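Local atomic coordinates of BIS(5'-nucleosyl)-tetraphosphatase (Diadenosine tetraphosphatase), putative (Plasmodium falciparum, PDB entry 5CFJ), a protein that probably hydrolyses diadenosine tetraphosphate asymmetrically, to AMP and ATP, as a member of the Nudix hydrolase family. Residues Phe32-Ser38 with Glu115-Trp121. Numbering follows the deposited sequence.
With SO4 (sulfate ion), chain C.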
# COMPACT_ATOMS: atom_id res chain seq x y z
N PHE A 32 -2.89 -7.04 3.65
CA PHE A 32 -2.36 -5.76 3.23
C PHE A 32 -3.50 -4.77 3.09
O PHE A 32 -4.55 -5.10 2.53
CB PHE A 32 -1.62 -5.90 1.90
CG PHE A 32 -0.48 -6.87 1.94
CD1 PHE A 32 -0.68 -8.23 1.69
CD2 PHE A 32 0.80 -6.44 2.26
CE1 PHE A 32 0.37 -9.12 1.76
CE2 PHE A 32 1.86 -7.32 2.31
CZ PHE A 32 1.64 -8.66 2.05
N LEU A 33 -3.29 -3.54 3.56
CA LEU A 33 -4.35 -2.55 3.52
C LEU A 33 -4.46 -1.93 2.14
O LEU A 33 -3.55 -1.25 1.68
CB LEU A 33 -4.12 -1.46 4.57
CG LEU A 33 -5.16 -0.34 4.61
CD1 LEU A 33 -6.54 -0.90 4.93
CD2 LEU A 33 -4.76 0.72 5.64
N PHE A 34 -5.60 -2.17 1.49
CA PHE A 34 -5.88 -1.61 0.17
C PHE A 34 -7.05 -0.65 0.24
O PHE A 34 -8.02 -0.88 0.96
CB PHE A 34 -6.12 -2.72 -0.86
CG PHE A 34 -4.86 -3.21 -1.50
CD1 PHE A 34 -4.65 -3.01 -2.85
CD2 PHE A 34 -3.86 -3.83 -0.76
CE1 PHE A 34 -3.49 -3.41 -3.46
CE2 PHE A 34 -2.70 -4.24 -1.36
CZ PHE A 34 -2.50 -4.03 -2.71
N LEU A 35 -6.93 0.44 -0.51
CA LEU A 35 -7.89 1.53 -0.49
C LEU A 35 -8.52 1.67 -1.87
O LEU A 35 -7.82 1.64 -2.89
CB LEU A 35 -7.19 2.84 -0.11
CG LEU A 35 -6.27 2.78 1.11
CD1 LEU A 35 -5.63 4.15 1.32
CD2 LEU A 35 -7.01 2.37 2.36
N LYS A 36 -9.84 1.83 -1.90
CA LYS A 36 -10.57 1.93 -3.16
C LYS A 36 -10.71 3.39 -3.58
O LYS A 36 -11.37 4.18 -2.90
CB LYS A 36 -11.94 1.28 -3.05
CG LYS A 36 -12.67 1.24 -4.38
CD LYS A 36 -14.06 0.65 -4.27
CE LYS A 36 -14.75 0.63 -5.62
NZ LYS A 36 -16.01 -0.15 -5.56
N ALA A 37 -10.10 3.74 -4.70
CA ALA A 37 -10.12 5.12 -5.17
C ALA A 37 -11.53 5.63 -5.44
O ALA A 37 -12.36 4.91 -6.01
CB ALA A 37 -9.28 5.24 -6.42
N SER A 38 -11.79 6.87 -5.03
CA SER A 38 -13.09 7.51 -5.24
C SER A 38 -13.29 7.95 -6.68
O SER A 38 -14.42 8.04 -7.17
CB SER A 38 -13.25 8.74 -4.34
OG SER A 38 -13.24 8.38 -2.97
N GLU A 115 -10.27 10.87 -0.99
CA GLU A 115 -9.61 10.16 -2.08
C GLU A 115 -10.11 8.72 -2.25
O GLU A 115 -9.94 8.12 -3.31
CB GLU A 115 -8.10 10.17 -1.87
CG GLU A 115 -7.28 9.73 -3.06
CD GLU A 115 -5.87 10.28 -3.02
OE1 GLU A 115 -5.50 10.86 -1.98
OE2 GLU A 115 -5.14 10.13 -4.02
N HIS A 116 -10.70 8.17 -1.19
CA HIS A 116 -11.13 6.78 -1.21
C HIS A 116 -12.51 6.57 -0.63
O HIS A 116 -12.93 7.30 0.27
CB HIS A 116 -10.12 5.91 -0.46
CG HIS A 116 -8.74 5.98 -1.02
ND1 HIS A 116 -7.76 6.79 -0.49
CD2 HIS A 116 -8.18 5.36 -2.09
CE1 HIS A 116 -6.66 6.66 -1.20
NE2 HIS A 116 -6.89 5.79 -2.18
N THR A 117 -13.21 5.55 -1.11
CA THR A 117 -14.57 5.28 -0.66
C THR A 117 -14.66 4.05 0.24
O THR A 117 -15.66 3.85 0.92
CB THR A 117 -15.53 5.08 -1.83
OG1 THR A 117 -15.06 4.00 -2.64
CG2 THR A 117 -15.61 6.34 -2.68
N ASP A 118 -13.62 3.22 0.23
CA ASP A 118 -13.65 1.96 0.96
C ASP A 118 -12.22 1.48 1.21
O ASP A 118 -11.29 1.98 0.58
CB ASP A 118 -14.43 0.91 0.16
CG ASP A 118 -14.95 -0.23 1.02
OD1 ASP A 118 -14.84 -0.18 2.26
OD2 ASP A 118 -15.48 -1.20 0.43
N TYR A 119 -12.06 0.54 2.13
CA TYR A 119 -10.77 -0.10 2.35
C TYR A 119 -11.01 -1.55 2.67
O TYR A 119 -12.08 -1.92 3.17
CB TYR A 119 -9.98 0.56 3.48
CG TYR A 119 -10.60 0.38 4.85
CD1 TYR A 119 -10.27 -0.72 5.64
CD2 TYR A 119 -11.51 1.30 5.34
CE1 TYR A 119 -10.85 -0.88 6.90
CE2 TYR A 119 -12.08 1.15 6.59
CZ TYR A 119 -11.76 0.06 7.36
OH TYR A 119 -12.34 -0.08 8.60
N LYS A 120 -10.01 -2.37 2.41
CA LYS A 120 -10.06 -3.79 2.72
C LYS A 120 -8.67 -4.28 3.04
O LYS A 120 -7.71 -3.91 2.36
CB LYS A 120 -10.60 -4.60 1.53
CG LYS A 120 -12.08 -4.46 1.27
CD LYS A 120 -12.90 -4.93 2.45
CE LYS A 120 -14.37 -4.67 2.21
NZ LYS A 120 -14.56 -3.30 1.65
N TRP A 121 -8.56 -5.11 4.07
CA TRP A 121 -7.32 -5.81 4.36
C TRP A 121 -7.37 -7.09 3.54
O TRP A 121 -8.17 -7.97 3.83
CB TRP A 121 -7.21 -6.11 5.83
CG TRP A 121 -6.90 -4.92 6.68
CD1 TRP A 121 -7.78 -4.12 7.36
CD2 TRP A 121 -5.59 -4.41 6.97
NE1 TRP A 121 -7.10 -3.15 8.05
CE2 TRP A 121 -5.76 -3.30 7.83
CE3 TRP A 121 -4.30 -4.80 6.60
CZ2 TRP A 121 -4.68 -2.57 8.33
CZ3 TRP A 121 -3.23 -4.07 7.09
CH2 TRP A 121 -3.42 -2.97 7.95
S SO4 C . -15.02 -3.42 -6.38
O1 SO4 C . -15.69 -3.03 -5.14
O2 SO4 C . -14.45 -2.24 -7.02
O3 SO4 C . -13.95 -4.36 -6.09
O4 SO4 C . -15.99 -4.03 -7.29
O HOH W 1 -6.28 3.73 -4.26
O HOH W 2 -16.13 -0.85 -2.18
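Leu35 lies over one face of the His116 imidazole and, on its other branch, against Tyr119. Its CB sits 3.5 Å from the centroid of the His116 ring, a CH-pi contact 19° off the ring normal. CG is anti to the carbonyl carbon (chi1 -47°), and the two methyls part from there. CD1 stays with the imidazole, 3.7 Å from His116 CE1. CD2 reaches Tyr119 CB. Glu115 CG lies over the rim of the opposite face of the imidazole, and a water at the ring's edge joins His116 NE2 to Leu35 O. Further along, Leu33 CB makes a CH-pi contact over the six-membered ring of Trp121, 3.7 Å from its centroid, while Leu33 CD1 touches Tyr119 CD1.

The backbones run antiparallel. Phe34 and Lys120 form a hydrogen-bonded pair, with Phe34 N to Lys120 O and Lys120 N to Phe34 O both 2.9 Å. The chain turns a corner at Thr117, whose N still binds Lys36 O. Ser38 N then bonds to Glu115 O at 2.8 Å, and Ser38 OG, in one of its two conformers, hydrogen-bonds to the backbone O of Asp114.

On the face bearing Phe34 and Lys36, the extended Lys36 chain carries NZ to hydrogen bonds with O1 and O2 of a sulfate, probably from the crystallisation liquor. Trp44 NE1 also hydrogen-bonds this sulfate.

Strand 30-37 lies between strand 116-122 and strands 6-16 and 44-50 in the mixed sheet of the Nudix fold. Helix 57-69 packs on the Leu33 and Leu35 face through Glu68 and Thr69.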